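Local coordinates for iron-regulated ABC transporter siderophore-binding protein SirA (Staphylococcus aureus subsp. aureus, PDB 3MWF) that binds the iron-loaded siderophore staphyloferrin B, probably to hand it to a membrane ABC transporter for iron uptake, at residues A[31-34]-A[35-39]; A[88-91]-A[92-96]; A[191-194]-A[195-198]. All coordinates share one frame; numbering follows the deposited sequence.

Contact 1: A[31-34]-A[35-39]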
ATOM      1  N   ALA A  31       1.800  -8.781   0.277  1.00 11.98           N
ATOM      2  CA  ALA A  31       2.437 -10.033   0.679  1.00 12.15           C
ATOM      3  C   ALA A  31       2.945 -10.740  -0.576  1.00 12.60           C
ATOM      4  O   ALA A  31       4.054 -11.277  -0.602  1.00 13.22           O
ATOM      5  CB  ALA A  31       1.440 -10.908   1.444  1.00 13.25           C
ATOM      6  N   THR A  32       2.148 -10.706  -1.640  1.00 11.55           N
ATOM      7  CA  THR A  32       2.594 -11.296  -2.927  1.00 12.42           C
ATOM      8  C   THR A  32       3.855 -10.623  -3.445  1.00 12.71           C
ATOM      9  O   THR A  32       4.818 -11.296  -3.877  1.00 13.11           O
ATOM     10  CB  THR A  32       1.482 -11.186  -3.955  1.00 10.90           C
ATOM     11  OG1 THR A  32       0.323 -11.833  -3.419  1.00 13.03           O
ATOM     12  CG2 THR A  32       1.873 -11.931  -5.251  1.00 14.57           C
ATOM     13  N   ASP A  33       3.849  -9.301  -3.371  1.00 12.78           N
ATOM     14  CA  ASP A  33       4.980  -8.492  -3.774  1.00 13.14           C
ATOM     15  C   ASP A  33       6.206  -8.785  -2.927  1.00 13.99           C
ATOM     16  O   ASP A  33       7.316  -8.942  -3.444  1.00 14.83           O
ATOM     17  CB  ASP A  33       4.595  -7.006  -3.702  1.00 12.93           C
ATOM     18  CG  ASP A  33       5.740  -6.073  -4.139  1.00 14.48           C
ATOM     19  OD1 ASP A  33       6.746  -5.944  -3.390  1.00 13.77           O
ATOM     20  OD2 ASP A  33       5.606  -5.454  -5.237  1.00 17.06           O
ATOM     21  N   VAL A  34       6.011  -8.862  -1.620  1.00 13.87           N
ATOM     22  CA  VAL A  34       7.129  -9.111  -0.705  1.00 14.49           C
ATOM     23  C   VAL A  34       7.713 -10.515  -0.938  1.00 14.64           C
ATOM     24  O   VAL A  34       8.938 -10.684  -0.925  1.00 16.42           O
ATOM     25  CB  VAL A  34       6.694  -8.863   0.756  1.00 14.80           C
ATOM     26  CG1 VAL A  34       7.716  -9.441   1.777  1.00 15.12           C
ATOM     27  CG2 VAL A  34       6.518  -7.368   0.994  1.00 15.60           C
ATOM     28  N   ALA A  35       6.846 -11.500  -1.187  1.00 15.51           N
ATOM     29  CA  ALA A  35       7.337 -12.872  -1.435  1.00 16.16           C
ATOM     30  C   ALA A  35       8.271 -12.853  -2.648  1.00 17.15           C
ATOM     31  O   ALA A  35       9.403 -13.370  -2.609  1.00 18.21           O
ATOM     32  CB  ALA A  35       6.164 -13.805  -1.688  1.00 16.48           C
ATOM     33  N   VAL A  36       7.803 -12.243  -3.731  1.00 16.38           N
ATOM     34  CA  VAL A  36       8.634 -12.112  -4.934  1.00 17.10           C
ATOM     35  C   VAL A  36       9.955 -11.374  -4.651  1.00 18.05           C
ATOM     36  O   VAL A  36      11.046 -11.804  -5.082  1.00 18.53           O
ATOM     37  CB  VAL A  36       7.810 -11.457  -6.073  1.00 16.64           C
ATOM     38  CG1 VAL A  36       8.702 -11.000  -7.248  1.00 19.24           C
ATOM     39  CG2 VAL A  36       6.695 -12.399  -6.565  1.00 15.84           C
ATOM     40  N   SER A  37       9.869 -10.287  -3.887  1.00 17.23           N
ATOM     41  CA  SER A  37      11.034  -9.480  -3.520  1.00 18.20           C
ATOM     42  C   SER A  37      12.075 -10.266  -2.709  1.00 19.13           C
ATOM     43  O   SER A  37      13.298  -9.992  -2.785  1.00 18.72           O
ATOM     44  CB  SER A  37      10.557  -8.260  -2.726  1.00 16.51           C
ATOM     45  OG  SER A  37       9.811  -7.382  -3.566  1.00 17.80           O
ATOM     46  N   LEU A  38      11.584 -11.228  -1.934  1.00 19.75           N
ATOM     47  CA  LEU A  38      12.432 -12.089  -1.105  1.00 21.49           C
ATOM     48  C   LEU A  38      12.915 -13.344  -1.857  1.00 22.79           C
ATOM     49  O   LEU A  38      13.591 -14.201  -1.268  1.00 24.21           O
ATOM     50  CB  LEU A  38      11.694 -12.482   0.176  1.00 20.94           C
ATOM     51  CG  LEU A  38      11.458 -11.356   1.192  1.00 19.85           C
ATOM     52  CD1 LEU A  38      10.521 -11.821   2.268  1.00 20.05           C
ATOM     53  CD2 LEU A  38      12.767 -10.879   1.817  1.00 22.29           C
ATOM     54  N   GLY A  39      12.556 -13.446  -3.135  1.00 23.34           N
ATOM     55  CA  GLY A  39      13.002 -14.546  -4.013  1.00 24.29           C
ATOM     56  C   GLY A  39      12.170 -15.814  -3.905  1.00 24.63           C
ATOM     57  O   GLY A  39      12.631 -16.899  -4.300  1.00 25.17           O
TER
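S37 and D33 meet at one carbonyl oxygen: D33 O accepts both the helical S37 N at 2.9 Å and the hydroxyl S37 OG, also at 2.9 Å. The hydroxyl comes in from above the carbonyl plane, 42° out of it. S37 OG can fold back in this way because it stands anti to its own carbonyl carbon (chi1 -68°). One residue further along, V34 and L38 lie side by side and point the same way, with V34 CG1 resting 3.7 Å from L38 CD1. L38 N closes the last regular turn on V34 O at 2.9 Å, and G39, with positive phi, ends helix 29-37 in a Schellman motif, its N bonded to V36 O. Farther out, the D33 carboxylate turns to Y57 and to the backbone N of K278 at the start of helix 277-290. T32 OG1 is hydrogen-bonded to T26 of the preceding strand in the beta-alpha-beta unit 24-26, 29-37, 44-45. S37 OG spends its proton on the main chain of its own helix, so D33 O carries two bonds, and the V34-L38 pair packs against helices 116-127 and 130-155.

Contact 2: A[88-91]-A[92-96]. With SE8 (5-[(2-{[(3S)-5-{[(2S)-2-amino-2-carboxyethyl]amino}-3-carboxy-3-hydroxy-5-oxopentanoyl]amino}ethyl)amino]-2,5-dioxopentanoic acid), chain C.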
ATOM      1  N   VAL A  88       0.198 -16.414   4.183  1.00 14.65           N
ATOM      2  CA  VAL A  88       0.390 -15.074   4.747  1.00 14.86           C
ATOM      3  C   VAL A  88      -0.952 -14.323   4.622  1.00 14.78           C
ATOM      4  O   VAL A  88      -1.475 -14.111   3.512  1.00 14.52           O
ATOM      5  CB  VAL A  88       1.526 -14.262   4.023  1.00 15.10           C
ATOM      6  CG1 VAL A  88       1.696 -12.870   4.644  1.00 15.56           C
ATOM      7  CG2 VAL A  88       2.867 -15.009   4.086  1.00 16.87           C
ATOM      8  N   ALA A  89      -1.503 -13.947   5.774  1.00 13.38           N
ATOM      9  CA  ALA A  89      -2.852 -13.396   5.872  1.00 13.12           C
ATOM     10  C   ALA A  89      -2.745 -12.034   6.540  1.00 12.65           C
ATOM     11  O   ALA A  89      -1.650 -11.632   6.930  1.00 12.70           O
ATOM     12  CB  ALA A  89      -3.758 -14.313   6.722  1.00 13.92           C
ATOM     13  N   SER A  90      -3.880 -11.349   6.633  1.00 12.67           N
ATOM     14  CA  SER A  90      -3.978 -10.090   7.387  1.00 12.70           C
ATOM     15  C   SER A  90      -5.205 -10.154   8.296  1.00 13.61           C
ATOM     16  O   SER A  90      -6.207 -10.818   7.970  1.00 13.22           O
ATOM     17  CB  SER A  90      -4.085  -8.889   6.419  1.00 11.83           C
ATOM     18  OG  SER A  90      -5.320  -8.894   5.705  1.00 11.40           O
ATOM     19  N   LYS A  91      -5.150  -9.441   9.418  1.00 13.47           N
ATOM     20  CA  LYS A  91      -6.316  -9.359  10.294  1.00 15.74           C
ATOM     21  C   LYS A  91      -7.425  -8.614   9.553  1.00 15.14           C
ATOM     22  O   LYS A  91      -8.585  -9.022   9.558  1.00 15.17           O
ATOM     23  CB  LYS A  91      -5.933  -8.678  11.624  1.00 15.75           C
ATOM     24  CG  LYS A  91      -7.031  -8.635  12.694  1.00 23.04           C
ATOM     25  CD  LYS A  91      -6.349  -8.536  14.059  1.00 26.59           C
ATOM     26  CE  LYS A  91      -6.845  -7.353  14.892  1.00 33.24           C
ATOM     27  NZ  LYS A  91      -8.239  -7.564  15.425  1.00 33.25           N
ATOM     28  N   VAL A  92      -7.067  -7.537   8.847  1.00 14.74           N
ATOM     29  CA  VAL A  92      -8.110  -6.782   8.186  1.00 14.93           C
ATOM     30  C   VAL A  92      -8.946  -7.609   7.175  1.00 14.83           C
ATOM     31  O   VAL A  92     -10.174  -7.487   7.132  1.00 15.48           O
ATOM     32  CB  VAL A  92      -7.585  -5.453   7.596  1.00 16.04           C
ATOM     33  CG1 VAL A  92      -6.602  -5.697   6.467  1.00 16.61           C
ATOM     34  CG2 VAL A  92      -8.768  -4.625   7.148  1.00 17.53           C
ATOM     35  N   ARG A  93      -8.300  -8.458   6.381  1.00 13.54           N
ATOM     36  CA  ARG A  93      -9.054  -9.250   5.413  1.00 13.30           C
ATOM     37  C   ARG A  93      -9.570 -10.565   5.982  1.00 12.75           C
ATOM     38  O   ARG A  93     -10.665 -10.993   5.635  1.00 13.67           O
ATOM     39  CB  ARG A  93      -8.203  -9.589   4.191  1.00 11.68           C
ATOM     40  CG  ARG A  93      -7.563  -8.378   3.475  1.00 13.76           C
ATOM     41  CD  ARG A  93      -8.583  -7.390   3.025  1.00 13.43           C
ATOM     42  NE  ARG A  93      -7.907  -6.364   2.239  1.00 11.11           N
ATOM     43  CZ  ARG A  93      -8.418  -5.171   1.976  1.00 12.34           C
ATOM     44  NH1 ARG A  93      -9.607  -4.830   2.455  1.00 15.01           N
ATOM     45  NH2 ARG A  93      -7.726  -4.318   1.225  1.00 10.73           N
ATOM     46  N   ASN A  94      -8.768 -11.190   6.838  1.00 13.02           N
ATOM     47  CA  ASN A  94      -8.978 -12.621   7.099  1.00 12.70           C
ATOM     48  C   ASN A  94      -9.224 -12.963   8.564  1.00 14.28           C
ATOM     49  O   ASN A  94      -9.200 -14.143   8.917  1.00 14.62           O
ATOM     50  CB  ASN A  94      -7.772 -13.454   6.630  1.00 13.31           C
ATOM     51  CG  ASN A  94      -7.271 -13.060   5.233  1.00 13.05           C
ATOM     52  OD1 ASN A  94      -6.108 -12.672   5.075  1.00 13.08           O
ATOM     53  ND2 ASN A  94      -8.134 -13.202   4.213  1.00 14.22           N
ATOM     54  N   GLU A  95      -9.501 -11.975   9.412  1.00 14.71           N
ATOM     55  CA  GLU A  95      -9.607 -12.304  10.852  1.00 16.25           C
ATOM     56  C   GLU A  95     -10.611 -13.435  11.077  1.00 16.76           C
ATOM     57  O   GLU A  95     -10.332 -14.352  11.855  1.00 15.97           O
ATOM     58  CB  GLU A  95     -10.030 -11.094  11.683  1.00 17.02           C
ATOM     59  CG  GLU A  95     -10.081 -11.409  13.191  1.00 21.32           C
ATOM     60  CD  GLU A  95     -10.267 -10.170  14.033  1.00 29.59           C
ATOM     61  OE1 GLU A  95     -10.467  -9.081  13.451  1.00 30.93           O
ATOM     62  OE2 GLU A  95     -10.221 -10.282  15.278  1.00 31.22           O
ATOM     63  N   LYS A  96     -11.752 -13.367  10.382  1.00 17.69           N
ATOM     64  CA  LYS A  96     -12.853 -14.301  10.633  1.00 19.47           C
ATOM     65  C   LYS A  96     -12.590 -15.728  10.132  1.00 19.00           C
ATOM     66  O   LYS A  96     -13.236 -16.666  10.590  1.00 19.33           O
ATOM     67  CB  LYS A  96     -14.175 -13.739  10.082  1.00 21.46           C
ATOM     68  CG  LYS A  96     -14.750 -12.586  10.918  1.00 25.90           C
ATOM     69  CD  LYS A  96     -16.186 -12.253  10.491  1.00 33.56           C
ATOM     70  CE  LYS A  96     -16.970 -11.529  11.591  1.00 37.16           C
ATOM     71  NZ  LYS A  96     -16.461 -10.135  11.843  1.00 39.46           N
TER
HETATM   72  C1  SE8 C   1     -11.972  -3.337  -0.724  1.00 15.32           C
HETATM   73  C2  SE8 C   1     -12.080  -2.194  -1.694  1.00 15.19           C
HETATM   74  C3  SE8 C   1     -11.156  -2.406  -2.883  1.00 12.64           C
HETATM   75  N4  SE8 C   1      -9.743  -2.365  -2.518  1.00 12.67           N
HETATM   76  C5  SE8 C   1      -9.033  -1.258  -2.597  1.00 14.42           C
HETATM   77  C6  SE8 C   1      -7.634  -1.309  -2.035  1.00 12.23           C
HETATM   78  C7  SE8 C   1      -7.645  -1.069  -0.525  1.00 13.83           C
HETATM   79  C8  SE8 C   1      -6.219  -1.307   0.006  1.00 12.42           C
HETATM   80  C9  SE8 C   1      -6.009  -0.894   1.461  1.00 12.89           C
HETATM   81  N10 SE8 C   1      -7.021  -1.064   2.310  1.00 12.42           N
HETATM   82  C11 SE8 C   1      -6.828  -0.711   3.698  1.00 16.54           C
HETATM   83  C12 SE8 C   1      -7.000  -1.924   4.596  1.00 22.20           C
HETATM   84  N13 SE8 C   1      -7.263  -1.552   5.979  1.00 28.35           N
HETATM   85  C14 SE8 C   1      -8.497  -1.224   6.465  1.00 30.94           C
HETATM   86  C15 SE8 C   1      -9.725  -1.625   5.702  1.00 31.51           C
HETATM   87  C16 SE8 C   1      -9.815  -0.557   4.640  1.00 27.47           C
HETATM   88  C17 SE8 C   1     -10.403  -0.983   3.331  1.00 23.01           C
HETATM   89  C18 SE8 C   1     -11.537  -0.173   2.917  1.00 22.62           C
HETATM   90  O19 SE8 C   1     -12.512  -4.433  -1.029  1.00 14.72           O
HETATM   91  O20 SE8 C   1     -11.398  -3.135   0.364  1.00 13.74           O
HETATM   92  N21 SE8 C   1     -11.753  -0.938  -0.993  1.00 13.76           N
HETATM   93  O22 SE8 C   1      -9.439  -0.220  -3.082  1.00 14.01           O
HETATM   94  C23 SE8 C   1      -8.150   0.330  -0.221  1.00 13.21           C
HETATM   95  O24 SE8 C   1      -7.394   1.315  -0.411  1.00 13.16           O
HETATM   96  O25 SE8 C   1      -9.312   0.486   0.233  1.00 12.77           O
HETATM   97  O26 SE8 C   1      -8.588  -1.973   0.077  1.00 13.11           O
HETATM   98  O27 SE8 C   1      -4.924  -0.439   1.808  1.00 12.69           O
HETATM   99  O28 SE8 C   1      -8.653  -0.586   7.490  1.00 37.49           O
HETATM  100  O29 SE8 C   1      -9.891  -1.839   2.603  1.00 16.88           O
HETATM  101  O30 SE8 C   1     -11.786  -0.097   1.718  1.00 16.43           O
HETATM  102  O31 SE8 C   1     -12.203   0.464   3.772  1.00 27.30           O
HETATM  103  O   HOH W   1      -5.055 -10.791   3.597  1.00 12.63           O
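The guanidinium of R93 has SE8 C12 over one face and SE8 C7 in plane at an edge; the side chain leans its CG against S90 OG and carries this flat group to the siderophore. R93 NH2 gives the shortest of its bonds to the ligand, 2.7 Å to SE8 O26, with an N-H...O angle of 160°. R93 NH1 bonds SE8 O29 at 3.0 Å and, weakly, SE8 O20 at 3.2 Å, while R93 NE forms a salt bridge with E71 that helps fix the rotation of the group. The R93 side chain comes within about 4 Å of the bound iron(III) ion, and R174, Y176, R169 and N272 bind the ligand too. Beside it V92 CG2 packs 3.5 Å from SE8 C15.

The base of R93 is set by the end of strand 86-90, in the parallel part of the mixed sheet, as it turns directly into helix 91-94. This sheet belongs to one of the two lobes of the periplasmic-binding-protein fold, between which the ligand is held. S90 is the N-cap: with chi1 at 68°, its OG lies between the backbone N and the carbonyl carbon and accepts from R93 N at 3.1 Å. N94 folds its amide back on the strand, where N94 OD1 receives S90 N at 3.0 Å in a nearly straight bond of 169°. The reverse link runs from N94 N to S90 O, and a water joins S90 OG to N94 OD1. One turn apart, K91 and E95 lie alongside each other, pointing the same way, and K91 NZ forms a weak salt bridge, 3.3 Å to E95 OE1, with E95 OE2 hardly farther.

Contact 3: A[191-194]-A[195-198]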
ATOM      1  N   LYS A 191       4.910  16.535   5.846  1.00 12.27           N
ATOM      2  CA  LYS A 191       4.033  16.703   7.014  1.00 12.14           C
ATOM      3  C   LYS A 191       2.590  16.888   6.571  1.00 12.87           C
ATOM      4  O   LYS A 191       2.284  16.905   5.372  1.00 12.71           O
ATOM      5  CB  LYS A 191       4.489  17.905   7.858  1.00 13.15           C
ATOM      6  CG  LYS A 191       5.900  17.777   8.357  1.00 11.82           C
ATOM      7  CD  LYS A 191       6.130  16.539   9.179  1.00 14.29           C
ATOM      8  CE  LYS A 191       7.618  16.368   9.573  1.00 17.60           C
ATOM      9  NZ  LYS A 191       7.856  15.101  10.308  1.00 19.02           N
ATOM     10  N   ARG A 192       1.686  16.995   7.557  1.00 12.43           N
ATOM     11  CA  ARG A 192       0.255  17.129   7.285  1.00 12.66           C
ATOM     12  C   ARG A 192      -0.288  18.376   7.962  1.00 11.90           C
ATOM     13  O   ARG A 192       0.244  18.795   9.008  1.00 12.61           O
ATOM     14  CB  ARG A 192      -0.494  15.917   7.855  1.00 13.27           C
ATOM     15  CG  ARG A 192       0.060  14.585   7.371  1.00 13.40           C
ATOM     16  CD  ARG A 192      -0.795  13.429   7.867  1.00 13.26           C
ATOM     17  NE  ARG A 192      -0.238  12.113   7.503  1.00 11.57           N
ATOM     18  CZ  ARG A 192       0.595  11.383   8.244  1.00 12.83           C
ATOM     19  NH1 ARG A 192       1.019  11.828   9.441  1.00 13.31           N
ATOM     20  NH2 ARG A 192       1.014  10.200   7.799  1.00 13.52           N
ATOM     21  N   ASN A 193      -1.351  18.949   7.410  1.00 11.86           N
ATOM     22  CA  ASN A 193      -2.014  20.078   8.075  1.00 12.06           C
ATOM     23  C   ASN A 193      -2.474  19.625   9.447  1.00 12.46           C
ATOM     24  O   ASN A 193      -2.693  18.434   9.681  1.00 11.75           O
ATOM     25  CB  ASN A 193      -3.129  20.707   7.226  1.00 12.75           C
ATOM     26  CG  ASN A 193      -4.387  19.875   7.186  1.00 12.06           C
ATOM     27  OD1 ASN A 193      -5.085  19.714   8.216  1.00 13.75           O
ATOM     28  ND2 ASN A 193      -4.728  19.375   5.998  1.00 12.93           N
ATOM     29  N   LYS A 194      -2.595  20.571  10.375  1.00 12.66           N
ATOM     30  CA  LYS A 194      -2.851  20.213  11.760  1.00 13.44           C
ATOM     31  C   LYS A 194      -4.109  19.363  11.955  1.00 13.50           C
ATOM     32  O   LYS A 194      -4.084  18.392  12.708  1.00 13.45           O
ATOM     33  CB  LYS A 194      -2.887  21.478  12.642  1.00 13.23           C
ATOM     34  CG  LYS A 194      -3.291  21.193  14.086  1.00 14.95           C
ATOM     35  CD  LYS A 194      -3.234  22.458  14.944  1.00 16.64           C
ATOM     36  CE  LYS A 194      -3.642  22.156  16.380  1.00 17.67           C
ATOM     37  NZ  LYS A 194      -3.330  23.343  17.275  1.00 18.20           N
ATOM     38  N   ASP A 195      -5.176  19.695  11.240  1.00 14.18           N
ATOM     39  CA  ASP A 195      -6.427  18.958  11.431  1.00 15.23           C
ATOM     40  C   ASP A 195      -6.287  17.515  10.916  1.00 14.23           C
ATOM     41  O   ASP A 195      -6.748  16.540  11.535  1.00 14.21           O
ATOM     42  CB  ASP A 195      -7.573  19.711  10.753  1.00 15.39           C
ATOM     43  CG  ASP A 195      -8.948  19.447  11.436  1.00 20.73           C
ATOM     44  OD1 ASP A 195      -9.012  18.845  12.544  1.00 25.90           O
ATOM     45  OD2 ASP A 195      -9.956  19.826  10.838  1.00 28.34           O
ATOM     46  N   LEU A 196      -5.630  17.363   9.771  1.00 13.03           N
ATOM     47  CA  LEU A 196      -5.380  16.014   9.233  1.00 12.62           C
ATOM     48  C   LEU A 196      -4.455  15.204  10.155  1.00 13.10           C
ATOM     49  O   LEU A 196      -4.655  13.993  10.365  1.00 12.97           O
ATOM     50  CB  LEU A 196      -4.766  16.158   7.824  1.00 12.78           C
ATOM     51  CG  LEU A 196      -4.584  14.857   7.056  1.00 13.77           C
ATOM     52  CD1 LEU A 196      -5.911  14.187   6.846  1.00 11.96           C
ATOM     53  CD2 LEU A 196      -3.958  15.193   5.692  1.00 13.85           C
ATOM     54  N   GLN A 197      -3.440  15.874  10.724  1.00 13.01           N
ATOM     55  CA  GLN A 197      -2.511  15.179  11.601  1.00 13.78           C
ATOM     56  C   GLN A 197      -3.244  14.718  12.860  1.00 13.96           C
ATOM     57  O   GLN A 197      -2.975  13.611  13.386  1.00 14.38           O
ATOM     58  CB  GLN A 197      -1.318  16.074  11.965  1.00 13.91           C
ATOM     59  CG  GLN A 197      -0.262  15.362  12.796  1.00 13.96           C
ATOM     60  CD  GLN A 197       0.307  14.180  12.092  1.00 15.40           C
ATOM     61  OE1 GLN A 197       0.624  14.258  10.889  1.00 14.50           O
ATOM     62  NE2 GLN A 197       0.394  13.054  12.799  1.00 18.15           N
ATOM     63  N   LYS A 198      -4.185  15.546  13.323  1.00 14.40           N
ATOM     64  CA  LYS A 198      -4.995  15.166  14.487  1.00 15.81           C
ATOM     65  C   LYS A 198      -5.770  13.873  14.206  1.00 15.67           C
ATOM     66  O   LYS A 198      -5.907  13.027  15.099  1.00 16.06           O
ATOM     67  CB  LYS A 198      -5.974  16.291  14.877  1.00 16.59           C
ATOM     68  CG  LYS A 198      -6.862  15.920  16.080  1.00 22.12           C
ATOM     69  CD  LYS A 198      -7.663  17.113  16.620  1.00 30.00           C
ATOM     70  CE  LYS A 198      -6.900  17.920  17.695  1.00 34.31           C
ATOM     71  NZ  LYS A 198      -6.378  19.226  17.188  1.00 34.80           N
TER
HETATM   72  O   HOH W   2       2.635  15.668  10.162  1.00 18.39           O
HETATM   73  O   HOH W   3       2.301  10.528  12.008  1.00 28.14           O
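R192 and Q197 cross obliquely, their guanidinium and amide planes 44° apart, yet the bond between them is well directed. R192 NH1 meets Q197 OE1 at 2.9 Å, in the amide's carbonyl plane and on a lone pair, while the oxygen lies just 3° out of the guanidinium plane. Q197 gets there by a bend at chi2 (60°), which brings its amide back alongside the extended arginine stem. A water donates to Q197 OE1 at 2.6 Å and accepts from R192 N. A second water accepts from both R192 NH1 and Q197 NE2. The far nitrogen, R192 NH2, binds the carbonyl of A177.

At the surface, where the loop from helix 179-187 enters helix 194-201, N193 stands about square to L196 and is the N-cap. N193 OD1 takes L196 N at 2.9 Å from above its carbonyl plane, and N193 ND2 is held by the carbonyls of L217 and N219. R192 also crosses L196 at about a right angle, with R192 CD 4.1 Å from L196 CG. On the exposed flank K194 and K198 run alongside, their NZ atoms 5.1 Å apart. R192 thus gives a charged N-H to a neutral amide oxygen that also takes a water, and with the N193 cap this joins the loop to the helix's first turn.

Overall arrangement
The three contacts follow one another along the chain, and all belong to the two-lobed periplasmic-binding-protein fold. Contacts 1 and 2 belong to the same half of the molecule, their centres 18 Å apart, and touch where A31 CB packs 3.8 Å from V88 CG1. Contact 3 sits in the other half: its centre is 33 Å from that of contact 1, on the opposite side of the chain's centre, and 29 Å from that of contact 2. Staphyloferrin B lies in the cleft between. Contact 2 supplies pocket residues directly, whereas the side chains of A31 and R192 stay about 12 and 14 Å from the ligand.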